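Local atomic coordinates of glycoside Hydrolase (Bacteroides uniformis, PDB entry 5T99), a protein that probably hydrolyses beta-galactosidic bonds in agarose-derived sugars, as a family 2 glycoside hydrolase whose pocket binds the galactose-mimicking inhibitor D-galacto-isofagomine. Residues A[159-164]-A[377-382]; A[371-376]-A[414-419]; A[128-133]-A[348-353]. One frame throughout, in Å; residues are numbered along the deposited sequence.

Contact 1: residues A[159-164]-A[377-382]. With GIF (D-galacto-isofagomine), chain C.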
loop_
_atom_site.group_PDB
_atom_site.type_symbol
_atom_site.label_atom_id
_atom_site.label_comp_id
_atom_site.label_asym_id
_atom_site.label_seq_id
_atom_site.Cartn_x
_atom_site.Cartn_y
_atom_site.Cartn_z
ATOM N N SER A 159 -0.598 20.253 -6.063
ATOM C CA SER A 159 0.518 19.397 -6.445
ATOM C C SER A 159 0.181 17.904 -6.402
ATOM O O SER A 159 1.054 17.066 -6.690
ATOM C CB SER A 159 1.701 19.674 -5.525
ATOM O OG SER A 159 1.418 19.274 -4.200
ATOM N N SER A 160 -1.074 17.585 -6.059
ATOM C CA SER A 160 -1.531 16.202 -5.890
ATOM C C SER A 160 -3.047 16.093 -6.045
ATOM O O SER A 160 -3.769 16.897 -5.488
ATOM C CB SER A 160 -1.119 15.680 -4.517
ATOM O OG SER A 160 -1.394 14.301 -4.422
ATOM N N ARG A 161 -3.516 15.091 -6.784
ATOM C CA ARG A 161 -4.958 14.826 -6.931
ATOM C C ARG A 161 -5.534 14.006 -5.771
ATOM O O ARG A 161 -6.739 13.840 -5.676
ATOM C CB ARG A 161 -5.249 14.088 -8.240
ATOM C CG ARG A 161 -4.726 14.795 -9.475
ATOM C CD ARG A 161 -5.183 14.122 -10.755
ATOM N NE ARG A 161 -4.703 12.738 -10.886
ATOM C CZ ARG A 161 -5.403 11.635 -10.600
ATOM N NH1 ARG A 161 -4.841 10.445 -10.773
ATOM N NH2 ARG A 161 -6.648 11.684 -10.145
ATOM N N TRP A 162 -4.672 13.477 -4.906
ATOM C CA TRP A 162 -5.092 12.728 -3.716
ATOM C C TRP A 162 -4.289 13.245 -2.538
ATOM O O TRP A 162 -3.361 14.023 -2.724
ATOM C CB TRP A 162 -4.842 11.225 -3.908
ATOM C CG TRP A 162 -3.404 10.885 -4.182
ATOM C CD1 TRP A 162 -2.451 10.550 -3.270
ATOM C CD2 TRP A 162 -2.758 10.882 -5.454
ATOM N NE1 TRP A 162 -1.250 10.322 -3.894
ATOM C CE2 TRP A 162 -1.411 10.517 -5.239
ATOM C CE3 TRP A 162 -3.193 11.124 -6.759
ATOM C CZ2 TRP A 162 -0.490 10.395 -6.281
ATOM C CZ3 TRP A 162 -2.274 11.003 -7.802
ATOM C CH2 TRP A 162 -0.936 10.640 -7.550
ATOM N N TYR A 163 -4.637 12.800 -1.335
ATOM C CA TYR A 163 -3.927 13.210 -0.121
ATOM C C TYR A 163 -2.485 12.692 -0.151
ATOM O O TYR A 163 -2.271 11.475 -0.143
ATOM C CB TYR A 163 -4.632 12.669 1.121
ATOM C CG TYR A 163 -3.933 12.966 2.417
ATOM C CD1 TYR A 163 -4.068 14.207 3.013
ATOM C CD2 TYR A 163 -3.142 12.010 3.053
ATOM C CE1 TYR A 163 -3.430 14.509 4.206
ATOM C CE2 TYR A 163 -2.497 12.300 4.252
ATOM C CZ TYR A 163 -2.657 13.558 4.825
ATOM O OH TYR A 163 -2.054 13.903 6.006
ATOM N N PRO A 164 -1.503 13.607 -0.184
ATOM C CA PRO A 164 -0.096 13.200 -0.192
ATOM C C PRO A 164 0.547 13.053 1.181
ATOM O O PRO A 164 1.582 12.377 1.300
ATOM C CB PRO A 164 0.581 14.346 -0.933
ATOM C CG PRO A 164 -0.227 15.543 -0.563
ATOM C CD PRO A 164 -1.638 15.069 -0.296
ATOM N N LYS A 377 2.860 16.935 -19.634
ATOM C CA LYS A 377 1.590 17.687 -19.652
ATOM C C LYS A 377 0.915 17.637 -18.275
ATOM O O LYS A 377 0.706 16.554 -17.720
ATOM C CB LYS A 377 0.623 17.100 -20.687
ATOM C CG LYS A 377 1.064 17.191 -22.142
ATOM C CD LYS A 377 0.861 18.585 -22.728
ATOM C CE LYS A 377 0.330 18.559 -24.168
ATOM N NZ LYS A 377 1.392 18.203 -25.143
ATOM N N ALA A 378 0.546 18.813 -17.764
ATOM C CA ALA A 378 -0.018 18.978 -16.410
ATOM C C ALA A 378 -1.457 18.493 -16.271
ATOM O O ALA A 378 -2.309 18.837 -17.082
ATOM C CB ALA A 378 0.041 20.447 -16.012
ATOM N N LYS A 379 -1.706 17.686 -15.241
ATOM C CA LYS A 379 -3.052 17.433 -14.726
ATOM C C LYS A 379 -3.378 18.430 -13.635
ATOM O O LYS A 379 -4.503 18.915 -13.578
ATOM C CB LYS A 379 -3.183 16.039 -14.127
ATOM C CG LYS A 379 -3.134 14.893 -15.117
ATOM C CD LYS A 379 -3.232 13.583 -14.362
ATOM C CE LYS A 379 -3.312 12.409 -15.309
ATOM N NZ LYS A 379 -3.101 11.123 -14.607
ATOM N N VAL A 380 -2.406 18.700 -12.757
ATOM C CA VAL A 380 -2.533 19.716 -11.705
ATOM C C VAL A 380 -1.407 20.728 -11.851
ATOM O O VAL A 380 -0.359 20.395 -12.391
ATOM C CB VAL A 380 -2.537 19.097 -10.292
ATOM C CG1 VAL A 380 -3.765 18.216 -10.111
ATOM C CG2 VAL A 380 -1.264 18.300 -10.008
ATOM N N ASP A 381 -1.623 21.949 -11.359
ATOM C CA ASP A 381 -0.712 23.090 -11.610
ATOM C C ASP A 381 0.714 22.883 -11.146
ATOM O O ASP A 381 1.642 23.292 -11.830
ATOM C CB ASP A 381 -1.253 24.391 -10.978
ATOM C CG ASP A 381 -2.351 25.049 -11.811
ATOM O OD1 ASP A 381 -2.944 26.031 -11.334
ATOM O OD2 ASP A 381 -2.629 24.602 -12.944
ATOM N N ASN A 382 0.882 22.254 -9.985
ATOM C CA ASN A 382 2.207 21.991 -9.424
ATOM C C ASN A 382 2.535 20.487 -9.339
ATOM O O ASN A 382 3.224 20.045 -8.415
ATOM C CB ASN A 382 2.322 22.674 -8.062
ATOM C CG ASN A 382 2.225 24.189 -8.165
ATOM O OD1 ASN A 382 3.061 24.829 -8.802
ATOM N ND2 ASN A 382 1.210 24.768 -7.539
HETATM C C GIF C . -7.338 7.732 -11.615
HETATM N N GIF C . -8.515 7.240 -12.315
HETATM O O GIF C . -12.482 7.427 -10.416
HETATM C C1 GIF C . -7.544 7.634 -10.116
HETATM O O1 GIF C . -8.855 9.641 -9.946
HETATM C C2 GIF C . -8.881 8.238 -9.693
HETATM O O2 GIF C . -6.483 8.318 -9.453
HETATM C C3 GIF C . -10.048 7.602 -10.442
HETATM C C4 GIF C . -9.839 7.710 -11.949
HETATM C C5 GIF C . -11.373 8.256 -10.043
#
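With chi1 at -55° the CG of Arg161 stands beside its backbone N and runs up against Val380, and a bend at chi3 (-62°) then turns the guanidinium past Lys379 to the sugar mimic. The methylene CG of Arg161 meets CG1 of Val380 at 3.6 Å, the two side chains crossing at about a right angle. Farther out, CD of Lys379, on a chain stretched straight beyond CG, passes 3.9 Å from NE of Arg161, obliquely to the guanidinium. The other methyl of Val380, CG2, rests against the backbone between Ser159 and Ser160. Where the segments come closest, CB of Ser159 lies 3.3 Å from the carbonyl O of Asn382. Between these segments the contact is therefore one of packing, and the polar ends look to other partners. Arg161 grips D-galacto-isofagomine with both terminal nitrogens: NH1 reaches O2 of the ligand at 3.0 Å (158° at the hydrogen), NH2 reaches O1 of the ligand at 3.0 Å, and a weaker bond joins NH2 to O2. NE makes a salt bridge to OD2 of Asp373, while NZ of Lys379 is salt-bridged to OD1 of that carboxylate and hydrogen-bonded to the carbonyl O of Asn416. The two cationic ends, NH1 of Arg161 and NZ of Lys379 4.3 Å apart, gather round this one anion. Here a loop of the family 2 sugar-binding domain packs against a loop of the TIM barrel domain, so that an arginine from outside the barrel helps line the ligand pocket.

Contact 2: residues A[371-376]-A[414-419]. With GIF (D-galacto-isofagomine), chain C; EDO (1,2-ethanediol), chain P.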
loop_
_atom_site.group_PDB
_atom_site.type_symbol
_atom_site.label_atom_id
_atom_site.label_comp_id
_atom_site.label_asym_id
_atom_site.label_seq_id
_atom_site.Cartn_x
_atom_site.Cartn_y
_atom_site.Cartn_z
ATOM N N ALA A 371 5.363 4.686 -11.259
ATOM C CA ALA A 371 6.282 5.797 -11.039
ATOM C C ALA A 371 5.601 7.166 -10.939
ATOM O O ALA A 371 5.935 7.936 -10.037
ATOM C CB ALA A 371 7.334 5.829 -12.147
ATOM N N PHE A 372 4.679 7.462 -11.865
ATOM C CA PHE A 372 4.196 8.832 -12.090
ATOM C C PHE A 372 2.719 8.890 -12.436
ATOM O O PHE A 372 2.162 7.950 -13.011
ATOM C CB PHE A 372 4.945 9.506 -13.251
ATOM C CG PHE A 372 6.444 9.459 -13.137
ATOM C CD1 PHE A 372 7.087 10.044 -12.063
ATOM C CD2 PHE A 372 7.210 8.842 -14.121
ATOM C CE1 PHE A 372 8.471 10.000 -11.955
ATOM C CE2 PHE A 372 8.591 8.797 -14.025
ATOM C CZ PHE A 372 9.230 9.379 -12.939
ATOM N N ASP A 373 2.105 10.024 -12.110
ATOM C CA ASP A 373 0.705 10.319 -12.461
ATOM C C ASP A 373 0.577 11.305 -13.632
ATOM O O ASP A 373 -0.493 11.410 -14.238
ATOM C CB ASP A 373 -0.038 10.852 -11.231
ATOM C CG ASP A 373 -1.500 11.125 -11.501
ATOM O OD1 ASP A 373 -2.211 10.197 -11.956
ATOM O OD2 ASP A 373 -1.938 12.274 -11.263
ATOM N N GLU A 374 1.646 12.029 -13.948
ATOM C CA GLU A 374 1.688 12.869 -15.163
ATOM C C GLU A 374 3.124 12.983 -15.671
ATOM O O GLU A 374 4.061 12.780 -14.906
ATOM C CB GLU A 374 1.097 14.262 -14.885
ATOM C CG GLU A 374 1.858 15.071 -13.846
ATOM C CD GLU A 374 1.226 16.426 -13.555
ATOM O OE1 GLU A 374 0.024 16.479 -13.267
ATOM O OE2 GLU A 374 1.938 17.441 -13.590
ATOM N N TRP A 375 3.290 13.304 -16.954
ATOM C CA TRP A 375 4.622 13.374 -17.549
ATOM C C TRP A 375 4.990 14.815 -17.862
ATOM O O TRP A 375 5.305 15.543 -16.937
ATOM C CB TRP A 375 4.739 12.457 -18.766
ATOM C CG TRP A 375 4.579 11.006 -18.479
ATOM C CD1 TRP A 375 4.685 10.377 -17.269
ATOM C CD2 TRP A 375 4.309 9.983 -19.442
ATOM N NE1 TRP A 375 4.482 9.028 -17.418
ATOM C CE2 TRP A 375 4.252 8.755 -18.741
ATOM C CE3 TRP A 375 4.110 9.983 -20.834
ATOM C CZ2 TRP A 375 3.996 7.545 -19.378
ATOM C CZ3 TRP A 375 3.866 8.781 -21.467
ATOM C CH2 TRP A 375 3.808 7.573 -20.737
ATOM N N THR A 376 4.961 15.229 -19.136
ATOM C CA THR A 376 5.280 16.616 -19.505
ATOM C C THR A 376 4.052 17.513 -19.461
ATOM O O THR A 376 4.200 18.711 -19.293
ATOM C CB THR A 376 5.931 16.742 -20.907
ATOM O OG1 THR A 376 4.961 16.492 -21.938
ATOM C CG2 THR A 376 7.119 15.781 -21.049
ATOM N N ILE A 414 4.899 2.906 -15.967
ATOM C CA ILE A 414 5.549 4.199 -16.248
ATOM C C ILE A 414 4.652 5.424 -16.071
ATOM O O ILE A 414 5.144 6.560 -16.024
ATOM C CB ILE A 414 6.191 4.258 -17.665
ATOM C CG1 ILE A 414 5.188 3.884 -18.761
ATOM C CG2 ILE A 414 7.425 3.367 -17.720
ATOM C CD1 ILE A 414 5.634 4.256 -20.157
ATOM N N GLY A 415 3.352 5.213 -15.988
ATOM C CA GLY A 415 2.439 6.313 -15.790
ATOM C C GLY A 415 0.995 5.869 -15.695
ATOM O O GLY A 415 0.639 4.735 -16.048
ATOM N N ASN A 416 0.166 6.790 -15.226
ATOM C CA ASN A 416 -1.266 6.570 -15.113
ATOM C C ASN A 416 -2.046 7.688 -15.773
ATOM O O ASN A 416 -1.890 8.856 -15.400
ATOM C CB ASN A 416 -1.659 6.490 -13.646
ATOM C CG ASN A 416 -3.149 6.570 -13.454
ATOM O OD1 ASN A 416 -3.871 5.618 -13.755
ATOM N ND2 ASN A 416 -3.628 7.719 -12.979
ATOM N N GLU A 417 -2.892 7.324 -16.735
ATOM C CA GLU A 417 -3.837 8.258 -17.388
ATOM C C GLU A 417 -3.191 9.541 -17.909
ATOM O O GLU A 417 -3.789 10.612 -17.850
ATOM C CB GLU A 417 -4.995 8.602 -16.432
ATOM C CG GLU A 417 -5.754 7.389 -15.933
ATOM C CD GLU A 417 -7.050 7.733 -15.226
ATOM O OE1 GLU A 417 -7.142 8.805 -14.587
ATOM O OE2 GLU A 417 -7.976 6.914 -15.298
ATOM N N ILE A 418 -1.967 9.434 -18.402
ATOM C CA ILE A 418 -1.202 10.618 -18.797
ATOM C C ILE A 418 -1.800 11.332 -20.013
ATOM O O ILE A 418 -2.337 10.691 -20.912
ATOM C CB ILE A 418 0.306 10.314 -18.996
ATOM C CG1 ILE A 418 0.601 9.455 -20.254
ATOM C CG2 ILE A 418 0.901 9.761 -17.706
ATOM C CD1 ILE A 418 0.130 8.013 -20.292
ATOM N N LEU A 419 -1.717 12.662 -20.025
ATOM C CA LEU A 419 -2.350 13.472 -21.089
ATOM C C LEU A 419 -1.730 13.260 -22.488
ATOM O O LEU A 419 -2.402 13.470 -23.510
ATOM C CB LEU A 419 -2.353 14.960 -20.711
ATOM C CG LEU A 419 -3.541 15.419 -19.847
ATOM C CD1 LEU A 419 -3.886 14.440 -18.728
ATOM C CD2 LEU A 419 -3.276 16.809 -19.284
HETATM C C GIF C . -7.338 7.732 -11.615
HETATM N N GIF C . -8.515 7.240 -12.315
HETATM O O GIF C . -12.482 7.427 -10.416
HETATM C C1 GIF C . -7.544 7.634 -10.116
HETATM O O1 GIF C . -8.855 9.641 -9.946
HETATM C C2 GIF C . -8.881 8.238 -9.693
HETATM O O2 GIF C . -6.483 8.318 -9.453
HETATM C C3 GIF C . -10.048 7.602 -10.442
HETATM C C4 GIF C . -9.839 7.710 -11.949
HETATM C C5 GIF C . -11.373 8.256 -10.043
HETATM C C1 EDO P . -11.380 7.251 -16.817
HETATM O O1 EDO P . -11.767 7.029 -18.192
HETATM C C2 EDO P . -11.357 8.735 -16.483
HETATM O O2 EDO P . -10.542 8.929 -15.323
HETATM O O HOH W 1 0.832 13.866 -18.372
#
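Ile418 covers one face of the Trp375 indole: its CG1 sits 3.5 Å from the centroid of the six-membered ring, 11° off the normal, a close CH-pi contact, while CG2 covers the part nearer the pyrrole. At the rim of the same ring CZ2 packs on CD1 of Ile414, and NE1 gives a hydrogen bond of 2.9 Å to the carbonyl O of Ile414, the acceptor lying somewhat out of the indole plane. Face and edge are thus both engaged, which fixes the rotation of the indole; Cys449 and helix 427-441 add to its surroundings. Gly415 fits beside NE1, its CA 3.2 Å from the carbonyl O of Phe372 in a CA-H...O contact, and the next backbone N, of Asn416, makes a weak bond to that same oxygen. Toward the ligand the packing gives way to polar groups. Asp373, its CG anti to the backbone N, swings its carboxylate alongside the Asn416 amide, the planes only 19° apart; ND2 of Asn416 meets OD1 of Asp373 at 3.0 Å and 162°, nearly along the C-O axis. At the far end a water links the two backbones, accepting from N of Trp375 and N of Leu419. Beyond Asn416, OE2 of Glu417 takes a weak bond from the ligand N at 3.0 Å, and 1,2-ethanediol also reaches this oxygen. Because Asp373 pairs with Arg161 and Lys379, and OD1 of Asn416 with Arg346, the amide is held from both ends; this chemistry is consistent with a second shell that helps to position Asn416 beside Glu417, which faces the ring nitrogen of the sugar mimic.

Contact 3: residues A[128-133]-A[348-353]. With GIF (D-galacto-isofagomine), chain C.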
loop_
_atom_site.group_PDB
_atom_site.type_symbol
_atom_site.label_atom_id
_atom_site.label_comp_id
_atom_site.label_asym_id
_atom_site.label_seq_id
_atom_site.Cartn_x
_atom_site.Cartn_y
_atom_site.Cartn_z
ATOM N N TYR A 128 10.501 15.450 -5.707
ATOM C CA TYR A 128 9.463 14.398 -5.763
ATOM C C TYR A 128 9.391 13.604 -4.461
ATOM O O TYR A 128 10.350 12.944 -4.068
ATOM C CB TYR A 128 9.727 13.463 -6.937
ATOM C CG TYR A 128 8.579 12.550 -7.343
ATOM C CD1 TYR A 128 7.267 13.023 -7.438
ATOM C CD2 TYR A 128 8.817 11.209 -7.683
ATOM C CE1 TYR A 128 6.228 12.190 -7.827
ATOM C CE2 TYR A 128 7.782 10.371 -8.072
ATOM C CZ TYR A 128 6.490 10.867 -8.148
ATOM O OH TYR A 128 5.455 10.058 -8.540
ATOM N N GLY A 129 8.246 13.648 -3.798
ATOM C CA GLY A 129 8.145 13.102 -2.453
ATOM C C GLY A 129 8.083 11.594 -2.291
ATOM O O GLY A 129 8.171 11.107 -1.163
ATOM N N TYR A 130 7.944 10.861 -3.398
ATOM C CA TYR A 130 7.791 9.416 -3.371
ATOM C C TYR A 130 9.060 8.622 -3.672
ATOM O O TYR A 130 9.097 7.422 -3.398
ATOM C CB TYR A 130 6.707 9.007 -4.355
ATOM C CG TYR A 130 5.343 9.570 -4.030
ATOM C CD1 TYR A 130 4.577 9.036 -2.997
ATOM C CD2 TYR A 130 4.813 10.628 -4.761
ATOM C CE1 TYR A 130 3.322 9.556 -2.696
ATOM C CE2 TYR A 130 3.564 11.147 -4.475
ATOM C CZ TYR A 130 2.813 10.609 -3.447
ATOM O OH TYR A 130 1.560 11.115 -3.164
ATOM N N THR A 131 10.072 9.260 -4.267
ATOM C CA THR A 131 11.388 8.647 -4.421
ATOM C C THR A 131 12.270 9.067 -3.268
ATOM O O THR A 131 12.139 10.182 -2.734
ATOM C CB THR A 131 12.065 9.032 -5.752
ATOM O OG1 THR A 131 11.983 10.443 -5.960
ATOM C CG2 THR A 131 11.382 8.327 -6.910
ATOM N N GLY A 132 13.165 8.174 -2.870
ATOM C CA GLY A 132 14.097 8.464 -1.794
ATOM C C GLY A 132 15.314 9.170 -2.333
ATOM O O GLY A 132 15.507 9.244 -3.552
ATOM N N PHE A 133 16.123 9.709 -1.426
ATOM C CA PHE A 133 17.392 10.350 -1.775
ATOM C C PHE A 133 18.400 10.199 -0.635
ATOM O O PHE A 133 18.054 9.830 0.492
ATOM C CB PHE A 133 17.187 11.835 -2.147
ATOM C CG PHE A 133 16.657 12.690 -1.021
ATOM C CD1 PHE A 133 17.528 13.421 -0.212
ATOM C CD2 PHE A 133 15.288 12.764 -0.769
ATOM C CE1 PHE A 133 17.044 14.211 0.821
ATOM C CE2 PHE A 133 14.800 13.547 0.262
ATOM C CZ PHE A 133 15.678 14.276 1.058
ATOM N N SER A 348 -0.951 2.737 -7.257
ATOM C CA SER A 348 -1.520 3.997 -7.725
ATOM C C SER A 348 -1.073 5.175 -6.852
ATOM O O SER A 348 -1.278 5.103 -5.638
ATOM C CB SER A 348 -3.029 3.887 -7.604
ATOM O OG SER A 348 -3.359 3.420 -6.302
ATOM N N HIS A 349 -0.444 6.233 -7.386
ATOM C CA HIS A 349 0.195 6.322 -8.714
ATOM C C HIS A 349 1.615 6.874 -8.494
ATOM O O HIS A 349 1.959 7.998 -8.900
ATOM C CB HIS A 349 -0.586 7.241 -9.659
ATOM C CG HIS A 349 -2.031 6.901 -9.775
ATOM N ND1 HIS A 349 -2.488 5.812 -10.485
ATOM C CD2 HIS A 349 -3.132 7.515 -9.282
ATOM C CE1 HIS A 349 -3.808 5.765 -10.419
ATOM N NE2 HIS A 349 -4.222 6.786 -9.691
ATOM N N ASN A 350 2.425 6.062 -7.829
ATOM C CA ASN A 350 3.686 6.512 -7.265
ATOM C C ASN A 350 4.374 5.354 -6.569
ATOM O O ASN A 350 3.717 4.377 -6.197
ATOM C CB ASN A 350 3.469 7.628 -6.230
ATOM C CG ASN A 350 2.406 7.277 -5.200
ATOM O OD1 ASN A 350 1.236 7.614 -5.362
ATOM N ND2 ASN A 350 2.805 6.574 -4.148
ATOM N N PRO A 351 5.692 5.463 -6.370
ATOM C CA PRO A 351 6.358 4.429 -5.585
ATOM C C PRO A 351 5.831 4.377 -4.147
ATOM O O PRO A 351 5.622 5.427 -3.539
ATOM C CB PRO A 351 7.825 4.872 -5.594
ATOM C CG PRO A 351 7.968 5.648 -6.858
ATOM C CD PRO A 351 6.654 6.364 -7.025
ATOM N N PRO A 352 5.625 3.163 -3.605
ATOM C CA PRO A 352 5.255 3.028 -2.207
ATOM C C PRO A 352 6.492 3.065 -1.323
ATOM O O PRO A 352 7.603 3.293 -1.803
ATOM C CB PRO A 352 4.602 1.658 -2.173
ATOM C CG PRO A 352 5.382 0.879 -3.176
ATOM C CD PRO A 352 5.793 1.843 -4.243
ATOM N N SER A 353 6.304 2.862 -0.031
ATOM C CA SER A 353 7.429 2.777 0.890
ATOM C C SER A 353 8.118 1.428 0.681
ATOM O O SER A 353 7.479 0.483 0.203
ATOM C CB SER A 353 6.930 2.876 2.317
ATOM O OG SER A 353 6.113 1.770 2.592
HETATM C C GIF C . -7.338 7.732 -11.615
HETATM N N GIF C . -8.515 7.240 -12.315
HETATM O O GIF C . -12.482 7.427 -10.416
HETATM C C1 GIF C . -7.544 7.634 -10.116
HETATM O O1 GIF C . -8.855 9.641 -9.946
HETATM C C2 GIF C . -8.881 8.238 -9.693
HETATM O O2 GIF C . -6.483 8.318 -9.453
HETATM C C3 GIF C . -10.048 7.602 -10.442
HETATM C C4 GIF C . -9.839 7.710 -11.949
HETATM C C5 GIF C . -11.373 8.256 -10.043
HETATM O O HOH W 2 2.712 10.589 -8.443
#
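One face of the Tyr130 ring carries the side chain of Asn350, whose CB stands 3.6 Å from the ring centroid, 15° off the normal, in a CH-pi contact. The amide beyond it stacks on the same ring with the planes 20° apart, bringing ND2 of Asn350 to 3.2 Å from CD1 of Tyr130; CE1 of Tyr128 lies at the edge of the Tyr130 ring. In the plane of the Tyr128 ring sits a water that donates both to OH of Tyr128 (2.8 Å) and to the carbonyl O of His349; the Tyr128 hydroxyl is also hydrogen-bonded to the carbonyl O of Ala371. The Asn350 amide is fixed by its own segment: ND2 bonds to O of Pro351 at 166°, and OD1 takes a weak bond from N of His349. These loops join the sugar-binding domain to the TIM barrel, the second following barrel strand 344-346 and leading into helix 354-363. Next to Asn350 packs Pro351, its CD 3.8 Å from CB of Tyr130, and it also touches Leu399 of helix 388-403. A cis peptide precedes His349, and NE2 of that imidazole shares a 2.7 Å hydrogen bond with O2 of D-galacto-isofagomine, while ND1 is bonded to Glu370.

All three contacts reach D-galacto-isofagomine, and O2 of the ligand is held by Arg161 from contact 1 and His349 from contact 3. Contacts 1 and 2, with centres about 11 Å apart, are joined by the salt bridge from NE of Arg161 to OD2 of Asp373 (2.8 Å) and by NZ of Lys379, 2.7 Å from O of Asn416. Contacts 1 and 3 meet where NE1 of Trp162 approaches OH of Tyr130 at 3.0 Å. Contacts 2 and 3 are tied by OH of Tyr128, 2.6 Å from O of Ala371. Residues 128-133 and 159-164 of the sugar-binding domain thus both pack on loops of the barrel beside the pocket.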